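Local coordinates for protein probable exosome complex exonuclease 2 (Methanothermobacter thermautotrophicus, PDB 2WNR) that probably serves as a non-catalytic subunit of the archaeal exosome ring, where it contributes to structuring the Rrp41 active site for RNA degradation, at residues Leu82-Leu88 against Phe138-Ile144; Thr165-Ala169 against Arg181-Leu187; Lys192-Phe198 against Ile221-Glu227. Residue numbers count along the deposited sequence, not the author numbering.

Contact 1 of 3, residues Leu82-Leu88 against Phe138-Ile144; sequences LTNSELL and FLDLHII
Five backbone hydrogen bonds, passed back and forth between two parallel strands, define this pairing. Leu139 N donates to Leu82 O (2.8 Å), Asn84 N to Leu139 O (3.0 Å), Leu141 N to Asn84 O (2.8 Å), Glu86 N to Leu141 O (2.8 Å) and Ile143 N to Glu86 O (3.1 Å). Leu82, Asn84 and Glu86 thus each turn a carbonyl to the partner strand, the standard parallel ladder, with Leu82 level with Phe138 and Ser85 with Leu141 (CA-CA 4.4 Å). The axes lie 4.7 Å apart at 15°; Phe138-Ile143 is extended throughout, and Leu82-Glu86 likewise, before Leu87 forms the centre of an inverse gamma turn.

One face carries Leu82, Asn84, Glu86, Phe138, Asp140 and His142. Here Leu82 CD1 meets Phe138 CE1 at 3.4 Å, and Leu88 (m, t) sets CD2 over the His142 ring in an off-centre CH-pi contact, 4.3 Å from the centroid. The charge of Asp140 is met from outside the two strands, by a basic side chain of a neighbouring exonuclease 1 subunit, so this face borders that subunit of the ring. On the other face Ser85 CB touches Leu141 CB (3.7 Å) and Leu87 CD1 touches Ile143 CD1 (3.6 Å). That face is covered by helices 102-117, where Asp112 binds the Thr83 hydroxyl, and 150-164, while strand 58-69 pairs antiparallel with the far edge of 133-145.

Contact 2 of 3, residues Thr165-Ala169 against Arg181-Leu187; sequences TRIPA and REKMQPL
Extended residues Arg166-Ala169 run antiparallel to the short strand Met184-Pro186, the axes 4.3 Å apart with N-to-C directions at 130°, a strong departure from the 180° of an ideal antiparallel pair. Ile167 and Gln185 form the central hydrogen-bonded pair: Ile167 N donates to Gln185 O (2.7 Å) and Gln185 N to Ile167 O (2.8 Å). Pro168 faces Met184 as a non-hydrogen-bonded pair (CA-CA 4.7 Å), a place where proline's missing NH costs the ladder nothing. Beyond it, Ala169 N reaches Lys183 O only weakly (3.1 Å), where the chain turns a corner through Arg181-Lys183.

Met184, in an all-m rotamer, curls over the partner, bringing CE to 4.0 Å from Pro168 CD and SD to 3.7 Å from Pro168 CA. Two guanidinium groups lie with a face against proline rings, Arg181 NH2 being 4.2 Å from Pro168 CG and Arg166 NH1 4.1 Å from Pro186 CB. Arg166 NH1 also donates to Thr165 O (2.8 Å). From the opposite face, Ile167 CD1 reaches Leu187 CD2 (4.1 Å), just past the strand.

The pair belongs to a small three-stranded antiparallel sheet in which 166-173 lies between 176-180 and 184-186. Strand 166-173 directly follows helix 150-164, and Ile167 and Leu187 pack on Trp135 and Leu137 of strand 133-145.

Contact 3 of 3, residues Lys192-Phe198 against Ile221-Glu227; sequences KALMCTF and ISIGVTE
Three hydrogen-bonded pairs satisfy the facing backbone groups of these antiparallel strands: Leu194 N to Val225 O (3.1 Å) and Val225 N to Leu194 O (2.9 Å), Cys196 N to Ile223 O (2.9 Å) and Ile223 N to Cys196 O (2.7 Å), Phe198 N to Ile221 O (2.8 Å) and Ile221 N to Phe198 O (2.9 Å). Axes lie 4.5 Å apart at 160°. Between them Met195 faces Gly224 (CA-CA 4.2 Å), its side chain (t, t, m) folding CE to 3.8 Å from Gly224 N. They are central in the four-stranded sheet of the second RNase PH domain; helix 244-268 covers the Cys196 and Ile223 face, helix 150-164 the Met195 and Thr197 face. There Ser222 OG donates to Thr197 OG1 (2.8 Å), itself bonded to Asp152. Thr226 OG1 is bonded to Ser230, and Ser222 and Gly224 backbones to strand 231-237. Glu227 N binds Lys192 O weakly (3.0 Å), and Lys192 NZ forms a long salt bridge to Glu227 OE2 (3.8 Å) besides one to Asp266.

Overall arrangement
Strand pairing builds all three contacts, yet each suits its surroundings. Contacts 1 and 3 are buried and belong to separate sheets, one parallel pair in the first family domain and one antiparallel pair in the second, with centres about 19 Å apart; helix 150-164 packs against both. Contact 2 lies farther out, about 23 Å from the centre of the chain, and no other protein chain touches it. Its ladder is short, with prolines and arginines lining one side. Apolar residues dominate contact 1 beneath its helices and contact 3 under helix 244-268; the other face of contact 3 is small and partly polar. Contact 1 meets neighbouring subunits with a charged and aromatic face, contact 3 through packing of Ile221.

Contact 1 of 3, residues Leu82-Leu88 against Phe138-Ile144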
loop_
_atom_site.group_PDB
_atom_site.type_symbol
_atom_site.label_atom_id
_atom_site.label_comp_id
_atom_site.label_asym_id
_atom_site.label_seq_id
_atom_site.Cartn_x
_atom_site.Cartn_y
_atom_site.Cartn_z
ATOM N N LEU A 82 -7.989 13.264 15.303
ATOM C CA LEU A 82 -7.402 12.784 14.058
ATOM C C LEU A 82 -7.974 13.558 12.870
ATOM O O LEU A 82 -9.143 13.401 12.527
ATOM C CB LEU A 82 -7.686 11.291 13.897
ATOM C CG LEU A 82 -6.856 10.353 14.756
ATOM C CD1 LEU A 82 -7.584 9.053 14.984
ATOM C CD2 LEU A 82 -5.478 10.096 14.161
ATOM N N THR A 83 -7.146 14.393 12.243
ATOM C CA THR A 83 -7.586 15.249 11.146
ATOM C C THR A 83 -7.137 14.660 9.823
ATOM O O THR A 83 -5.973 14.314 9.647
ATOM C CB THR A 83 -7.056 16.692 11.293
ATOM O OG1 THR A 83 -7.471 17.218 12.555
ATOM C CG2 THR A 83 -7.591 17.618 10.188
ATOM N N ASN A 84 -8.080 14.515 8.899
ATOM C CA ASN A 84 -7.768 14.036 7.566
ATOM C C ASN A 84 -8.628 14.749 6.530
ATOM O O ASN A 84 -9.798 15.044 6.785
ATOM C CB ASN A 84 -7.923 12.512 7.445
ATOM C CG ASN A 84 -7.569 12.006 6.041
ATOM O OD1 ASN A 84 -6.392 11.899 5.687
ATOM N ND2 ASN A 84 -8.596 11.717 5.230
ATOM N N SER A 85 -8.046 15.041 5.374
ATOM C CA SER A 85 -8.795 15.726 4.337
ATOM C C SER A 85 -8.741 14.979 3.019
ATOM O O SER A 85 -7.703 14.434 2.642
ATOM C CB SER A 85 -8.306 17.163 4.159
ATOM O OG SER A 85 -6.911 17.193 4.026
ATOM N N GLU A 86 -9.874 14.950 2.334
ATOM C CA GLU A 86 -9.957 14.362 1.017
ATOM C C GLU A 86 -10.083 15.454 -0.061
ATOM O O GLU A 86 -11.155 16.039 -0.241
ATOM C CB GLU A 86 -11.141 13.397 0.957
ATOM C CG GLU A 86 -10.941 12.123 1.744
ATOM C CD GLU A 86 -9.997 11.133 1.060
ATOM O OE1 GLU A 86 -10.415 10.507 0.061
ATOM O OE2 GLU A 86 -8.848 10.955 1.530
ATOM N N LEU A 87 -8.982 15.735 -0.754
ATOM C CA LEU A 87 -9.009 16.677 -1.856
ATOM C C LEU A 87 -9.519 15.948 -3.108
ATOM O O LEU A 87 -8.747 15.370 -3.870
ATOM C CB LEU A 87 -7.630 17.305 -2.073
ATOM C CG LEU A 87 -7.330 18.640 -1.390
ATOM C CD1 LEU A 87 -7.664 18.614 0.079
ATOM C CD2 LEU A 87 -5.872 19.001 -1.570
ATOM N N LEU A 88 -10.832 15.972 -3.299
ATOM C CA LEU A 88 -11.473 15.117 -4.278
ATOM C C LEU A 88 -11.217 15.522 -5.730
ATOM O O LEU A 88 -11.280 16.709 -6.085
ATOM C CB LEU A 88 -12.987 15.079 -4.045
ATOM C CG LEU A 88 -13.540 14.656 -2.679
ATOM C CD1 LEU A 88 -15.049 14.861 -2.598
ATOM C CD2 LEU A 88 -13.145 13.252 -2.235
ATOM N N PHE A 138 -12.595 11.796 14.985
ATOM C CA PHE A 138 -12.159 11.826 13.582
ATOM C C PHE A 138 -12.727 13.052 12.889
ATOM O O PHE A 138 -13.908 13.106 12.563
ATOM C CB PHE A 138 -12.583 10.564 12.826
ATOM C CG PHE A 138 -11.810 9.335 13.208
ATOM C CD1 PHE A 138 -10.642 8.995 12.531
ATOM C CD2 PHE A 138 -12.246 8.509 14.241
ATOM C CE1 PHE A 138 -9.913 7.845 12.882
ATOM C CE2 PHE A 138 -11.529 7.367 14.588
ATOM C CZ PHE A 138 -10.358 7.040 13.901
ATOM N N LEU A 139 -11.887 14.053 12.694
ATOM C CA LEU A 139 -12.258 15.208 11.901
ATOM C C LEU A 139 -11.964 14.892 10.433
ATOM O O LEU A 139 -10.807 14.725 10.057
ATOM C CB LEU A 139 -11.473 16.431 12.367
ATOM C CG LEU A 139 -11.914 17.171 13.635
ATOM C CD1 LEU A 139 -12.458 16.262 14.723
ATOM C CD2 LEU A 139 -10.758 17.969 14.179
ATOM N N ASP A 140 -13.015 14.784 9.625
ATOM C CA ASP A 140 -12.875 14.457 8.207
ATOM C C ASP A 140 -13.327 15.600 7.286
ATOM O O ASP A 140 -14.503 15.973 7.251
ATOM C CB ASP A 140 -13.610 13.159 7.875
ATOM C CG ASP A 140 -12.848 11.931 8.329
ATOM O OD1 ASP A 140 -11.714 11.729 7.826
ATOM O OD2 ASP A 140 -13.383 11.165 9.174
ATOM N N LEU A 141 -12.374 16.158 6.550
ATOM C CA LEU A 141 -12.629 17.312 5.707
ATOM C C LEU A 141 -12.811 16.843 4.279
ATOM O O LEU A 141 -11.940 16.185 3.719
ATOM C CB LEU A 141 -11.469 18.314 5.807
ATOM C CG LEU A 141 -11.227 19.115 7.097
ATOM C CD1 LEU A 141 -11.257 18.269 8.353
ATOM C CD2 LEU A 141 -9.894 19.862 7.017
ATOM N N HIS A 142 -13.955 17.182 3.699
ATOM C CA HIS A 142 -14.327 16.689 2.384
ATOM C C HIS A 142 -14.394 17.864 1.411
ATOM O O HIS A 142 -15.359 18.644 1.411
ATOM C CB HIS A 142 -15.668 15.957 2.469
ATOM C CG HIS A 142 -15.701 14.664 1.717
ATOM N ND1 HIS A 142 -14.963 13.561 2.094
ATOM C CD2 HIS A 142 -16.395 14.289 0.616
ATOM C CE1 HIS A 142 -15.193 12.568 1.256
ATOM N NE2 HIS A 142 -16.057 12.984 0.348
ATOM N N ILE A 143 -13.360 18.005 0.589
ATOM C CA ILE A 143 -13.289 19.152 -0.301
ATOM C C ILE A 143 -14.112 18.824 -1.547
ATOM O O ILE A 143 -13.787 17.913 -2.303
ATOM C CB ILE A 143 -11.831 19.589 -0.609
ATOM C CG1 ILE A 143 -11.152 20.209 0.625
ATOM C CG2 ILE A 143 -11.811 20.642 -1.667
ATOM C CD1 ILE A 143 -10.815 19.248 1.758
ATOM N N ILE A 144 -15.187 19.589 -1.723
ATOM C CA ILE A 144 -16.231 19.346 -2.709
ATOM C C ILE A 144 -16.027 20.196 -3.959
ATOM O O ILE A 144 -16.346 19.770 -5.069
ATOM C CB ILE A 144 -17.616 19.655 -2.068
ATOM C CG1 ILE A 144 -17.873 18.757 -0.840
ATOM C CG2 ILE A 144 -18.741 19.529 -3.046
ATOM C CD1 ILE A 144 -17.827 17.245 -1.094
#

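Contact 2 of 3, residues Thr165-Ala169 against Arg181-Leu187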
loop_
_atom_site.group_PDB
_atom_site.type_symbol
_atom_site.label_atom_id
_atom_site.label_comp_id
_atom_site.label_asym_id
_atom_site.label_seq_id
_atom_site.Cartn_x
_atom_site.Cartn_y
_atom_site.Cartn_z
ATOM N N THR A 165 -21.030 19.288 17.127
ATOM C CA THR A 165 -20.890 17.907 17.588
ATOM C C THR A 165 -21.610 17.651 18.905
ATOM O O THR A 165 -21.511 18.439 19.850
ATOM C CB THR A 165 -19.410 17.483 17.700
ATOM O OG1 THR A 165 -18.727 17.807 16.487
ATOM C CG2 THR A 165 -19.290 15.990 17.933
ATOM N N ARG A 166 -22.360 16.553 18.927
ATOM C CA ARG A 166 -22.970 16.021 20.141
ATOM C C ARG A 166 -22.545 14.560 20.245
ATOM O O ARG A 166 -22.641 13.820 19.266
ATOM C CB ARG A 166 -24.503 16.126 20.087
ATOM C CG ARG A 166 -25.066 17.538 19.908
ATOM C CD ARG A 166 -25.005 18.375 21.204
ATOM N NE ARG A 166 -25.426 19.767 20.989
ATOM C CZ ARG A 166 -24.662 20.723 20.451
ATOM N NH1 ARG A 166 -23.411 20.467 20.060
ATOM N NH2 ARG A 166 -25.155 21.948 20.298
ATOM N N ILE A 167 -22.051 14.150 21.414
ATOM C CA ILE A 167 -21.604 12.764 21.613
ATOM C C ILE A 167 -22.273 12.101 22.814
ATOM O O ILE A 167 -22.603 12.780 23.789
ATOM C CB ILE A 167 -20.062 12.640 21.744
ATOM C CG1 ILE A 167 -19.543 13.375 22.985
ATOM C CG2 ILE A 167 -19.378 13.129 20.483
ATOM C CD1 ILE A 167 -18.159 12.927 23.429
ATOM N N PRO A 168 -22.479 10.772 22.749
ATOM C CA PRO A 168 -23.105 10.059 23.862
ATOM C C PRO A 168 -22.254 10.113 25.132
ATOM O O PRO A 168 -21.021 10.174 25.057
ATOM C CB PRO A 168 -23.209 8.620 23.351
ATOM C CG PRO A 168 -22.179 8.519 22.284
ATOM C CD PRO A 168 -22.151 9.862 21.637
ATOM N N ALA A 169 -22.918 10.121 26.284
ATOM C CA ALA A 169 -22.229 10.082 27.560
ATOM C C ALA A 169 -21.575 8.722 27.735
ATOM O O ALA A 169 -22.206 7.684 27.530
ATOM C CB ALA A 169 -23.189 10.362 28.695
ATOM N N ARG A 181 -26.449 6.685 25.302
ATOM C CA ARG A 181 -26.923 7.518 24.191
ATOM C C ARG A 181 -28.163 8.368 24.536
ATOM O O ARG A 181 -28.650 9.140 23.705
ATOM C CB ARG A 181 -27.158 6.650 22.944
ATOM C CG ARG A 181 -27.552 7.416 21.683
ATOM C CD ARG A 181 -27.452 6.545 20.450
ATOM N NE ARG A 181 -26.191 6.754 19.736
ATOM C CZ ARG A 181 -25.082 6.033 19.901
ATOM N NH1 ARG A 181 -25.044 5.027 20.773
ATOM N NH2 ARG A 181 -24.000 6.323 19.185
ATOM N N GLU A 182 -28.664 8.240 25.762
ATOM C CA GLU A 182 -29.764 9.094 26.216
ATOM C C GLU A 182 -29.268 10.516 26.506
ATOM O O GLU A 182 -29.870 11.493 26.056
ATOM C CB GLU A 182 -30.490 8.503 27.443
ATOM C CG GLU A 182 -30.794 6.988 27.399
ATOM C CD GLU A 182 -31.456 6.519 26.104
ATOM O OE1 GLU A 182 -32.688 6.314 26.111
ATOM O OE2 GLU A 182 -30.747 6.345 25.088
ATOM N N LYS A 183 -28.164 10.618 27.245
ATOM C CA LYS A 183 -27.559 11.908 27.573
ATOM C C LYS A 183 -26.525 12.311 26.513
ATOM O O LYS A 183 -25.345 11.968 26.617
ATOM C CB LYS A 183 -26.930 11.857 28.974
ATOM C CG LYS A 183 -26.465 13.205 29.541
ATOM C CD LYS A 183 -25.895 13.028 30.950
ATOM C CE LYS A 183 -25.692 14.356 31.670
ATOM N NZ LYS A 183 -25.629 14.166 33.153
ATOM N N MET A 184 -26.990 13.032 25.491
ATOM C CA MET A 184 -26.121 13.568 24.440
ATOM C C MET A 184 -25.451 14.859 24.904
ATOM O O MET A 184 -26.111 15.751 25.433
ATOM C CB MET A 184 -26.909 13.809 23.145
ATOM C CG MET A 184 -27.377 12.542 22.447
ATOM S SD MET A 184 -26.046 11.369 22.104
ATOM C CE MET A 184 -25.274 12.114 20.668
ATOM N N GLN A 185 -24.140 14.950 24.702
ATOM C CA GLN A 185 -23.358 16.063 25.232
ATOM C C GLN A 185 -22.550 16.799 24.161
ATOM O O GLN A 185 -22.045 16.180 23.216
ATOM C CB GLN A 185 -22.420 15.576 26.345
ATOM C CG GLN A 185 -23.136 15.139 27.630
ATOM C CD GLN A 185 -22.179 14.794 28.766
ATOM O OE1 GLN A 185 -21.244 14.007 28.598
ATOM N NE2 GLN A 185 -22.420 15.376 29.935
ATOM N N PRO A 186 -22.432 18.134 24.297
ATOM C CA PRO A 186 -21.522 18.874 23.430
ATOM C C PRO A 186 -20.080 18.515 23.755
ATOM O O PRO A 186 -19.807 18.010 24.849
ATOM C CB PRO A 186 -21.794 20.334 23.802
ATOM C CG PRO A 186 -23.160 20.332 24.382
ATOM C CD PRO A 186 -23.259 19.034 25.117
ATOM N N LEU A 187 -19.171 18.747 22.810
ATOM C CA LEU A 187 -17.748 18.596 23.088
ATOM C C LEU A 187 -17.309 19.695 24.056
ATOM O O LEU A 187 -17.802 20.821 23.961
ATOM C CB LEU A 187 -16.913 18.666 21.812
ATOM C CG LEU A 187 -17.048 17.562 20.763
ATOM C CD1 LEU A 187 -16.158 17.876 19.572
ATOM C CD2 LEU A 187 -16.714 16.196 21.329
#

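Contact 3 of 3, residues Lys192-Phe198 against Ile221-Glu227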
loop_
_atom_site.group_PDB
_atom_site.type_symbol
_atom_site.label_atom_id
_atom_site.label_comp_id
_atom_site.label_asym_id
_atom_site.label_seq_id
_atom_site.Cartn_x
_atom_site.Cartn_y
_atom_site.Cartn_z
ATOM N N LYS A 192 -12.389 29.379 20.866
ATOM C CA LYS A 192 -12.419 29.292 19.410
ATOM C C LYS A 192 -11.187 29.938 18.812
ATOM O O LYS A 192 -10.576 30.818 19.419
ATOM C CB LYS A 192 -13.675 29.960 18.845
ATOM C CG LYS A 192 -14.910 29.069 18.829
ATOM C CD LYS A 192 -16.192 29.888 18.788
ATOM C CE LYS A 192 -16.640 30.264 20.185
ATOM N NZ LYS A 192 -17.784 31.214 20.159
ATOM N N ALA A 193 -10.824 29.472 17.625
ATOM C CA ALA A 193 -9.758 30.063 16.838
ATOM C C ALA A 193 -10.138 29.918 15.370
ATOM O O ALA A 193 -10.787 28.940 14.984
ATOM C CB ALA A 193 -8.454 29.369 17.119
ATOM N N LEU A 194 -9.762 30.894 14.554
ATOM C CA LEU A 194 -9.983 30.796 13.115
ATOM C C LEU A 194 -8.756 31.275 12.347
ATOM O O LEU A 194 -7.797 31.770 12.950
ATOM C CB LEU A 194 -11.242 31.560 12.684
ATOM C CG LEU A 194 -12.609 30.991 13.093
ATOM C CD1 LEU A 194 -13.724 31.908 12.635
ATOM C CD2 LEU A 194 -12.846 29.570 12.579
ATOM N N MET A 195 -8.804 31.149 11.020
ATOM C CA MET A 195 -7.632 31.367 10.196
ATOM C C MET A 195 -7.856 32.300 9.011
ATOM O O MET A 195 -8.882 32.240 8.319
ATOM C CB MET A 195 -7.108 30.022 9.713
ATOM C CG MET A 195 -5.851 30.076 8.883
ATOM S SD MET A 195 -5.121 28.433 8.734
ATOM C CE MET A 195 -4.443 28.224 10.391
ATOM N N CYS A 196 -6.863 33.154 8.787
ATOM C CA CYS A 196 -6.810 34.035 7.634
ATOM C C CYS A 196 -5.617 33.670 6.763
ATOM O O CYS A 196 -4.496 33.551 7.265
ATOM C CB CYS A 196 -6.669 35.475 8.099
ATOM S SG CYS A 196 -8.118 36.129 8.911
ATOM N N THR A 197 -5.863 33.488 5.467
ATOM C CA THR A 197 -4.808 33.218 4.500
ATOM C C THR A 197 -4.647 34.414 3.579
ATOM O O THR A 197 -5.628 34.934 3.047
ATOM C CB THR A 197 -5.105 31.962 3.658
ATOM O OG1 THR A 197 -5.142 30.818 4.515
ATOM C CG2 THR A 197 -4.024 31.730 2.624
ATOM N N PHE A 198 -3.399 34.837 3.402
ATOM C CA PHE A 198 -3.047 35.968 2.548
ATOM C C PHE A 198 -2.186 35.503 1.391
ATOM O O PHE A 198 -1.422 34.556 1.527
ATOM C CB PHE A 198 -2.261 37.009 3.347
ATOM C CG PHE A 198 -2.990 37.530 4.541
ATOM C CD1 PHE A 198 -3.647 38.744 4.484
ATOM C CD2 PHE A 198 -3.019 36.807 5.728
ATOM C CE1 PHE A 198 -4.330 39.232 5.594
ATOM C CE2 PHE A 198 -3.698 37.288 6.844
ATOM C CZ PHE A 198 -4.353 38.498 6.780
ATOM N N ILE A 221 0.557 33.154 3.058
ATOM C CA ILE A 221 0.733 32.920 4.497
ATOM C C ILE A 221 -0.619 32.759 5.211
ATOM O O ILE A 221 -1.518 33.579 5.060
ATOM C CB ILE A 221 1.632 34.001 5.175
ATOM C CG1 ILE A 221 1.796 33.708 6.669
ATOM C CG2 ILE A 221 1.089 35.406 4.928
ATOM C CD1 ILE A 221 2.959 34.411 7.329
ATOM N N SER A 222 -0.759 31.670 5.957
ATOM C CA SER A 222 -1.964 31.412 6.726
ATOM C C SER A 222 -1.681 31.653 8.190
ATOM O O SER A 222 -0.676 31.157 8.719
ATOM C CB SER A 222 -2.431 29.972 6.528
ATOM O OG SER A 222 -2.650 29.709 5.158
ATOM N N ILE A 223 -2.563 32.408 8.842
ATOM C CA ILE A 223 -2.409 32.698 10.255
ATOM C C ILE A 223 -3.646 32.304 11.061
ATOM O O ILE A 223 -4.754 32.750 10.777
ATOM C CB ILE A 223 -2.029 34.175 10.487
ATOM C CG1 ILE A 223 -0.755 34.514 9.709
ATOM C CG2 ILE A 223 -1.825 34.457 11.980
ATOM C CD1 ILE A 223 -0.521 35.980 9.543
ATOM N N GLY A 224 -3.443 31.443 12.055
ATOM C CA GLY A 224 -4.505 31.070 12.978
ATOM C C GLY A 224 -4.426 31.907 14.244
ATOM O O GLY A 224 -3.416 31.873 14.960
ATOM N N VAL A 225 -5.495 32.662 14.511
ATOM C CA VAL A 225 -5.594 33.516 15.703
ATOM C C VAL A 225 -6.694 33.013 16.646
ATOM O O VAL A 225 -7.705 32.484 16.192
ATOM C CB VAL A 225 -5.870 34.992 15.328
ATOM C CG1 VAL A 225 -5.720 35.884 16.540
ATOM C CG2 VAL A 225 -4.913 35.446 14.225
ATOM N N THR A 226 -6.487 33.175 17.951
ATOM C CA THR A 226 -7.453 32.706 18.937
ATOM C C THR A 226 -8.400 33.837 19.354
ATOM O O THR A 226 -8.240 34.992 18.928
ATOM C CB THR A 226 -6.761 32.097 20.186
ATOM O OG1 THR A 226 -6.057 33.120 20.905
ATOM C CG2 THR A 226 -5.797 30.993 19.787
ATOM N N GLU A 227 -9.383 33.501 20.187
ATOM C CA GLU A 227 -10.337 34.476 20.712
ATOM C C GLU A 227 -9.667 35.682 21.363
ATOM O O GLU A 227 -10.106 36.819 21.176
ATOM C CB GLU A 227 -11.252 33.819 21.739
ATOM C CG GLU A 227 -12.355 32.962 21.156
ATOM C CD GLU A 227 -13.344 32.502 22.211
ATOM O OE1 GLU A 227 -12.986 32.526 23.418
ATOM O OE2 GLU A 227 -14.478 32.125 21.833
#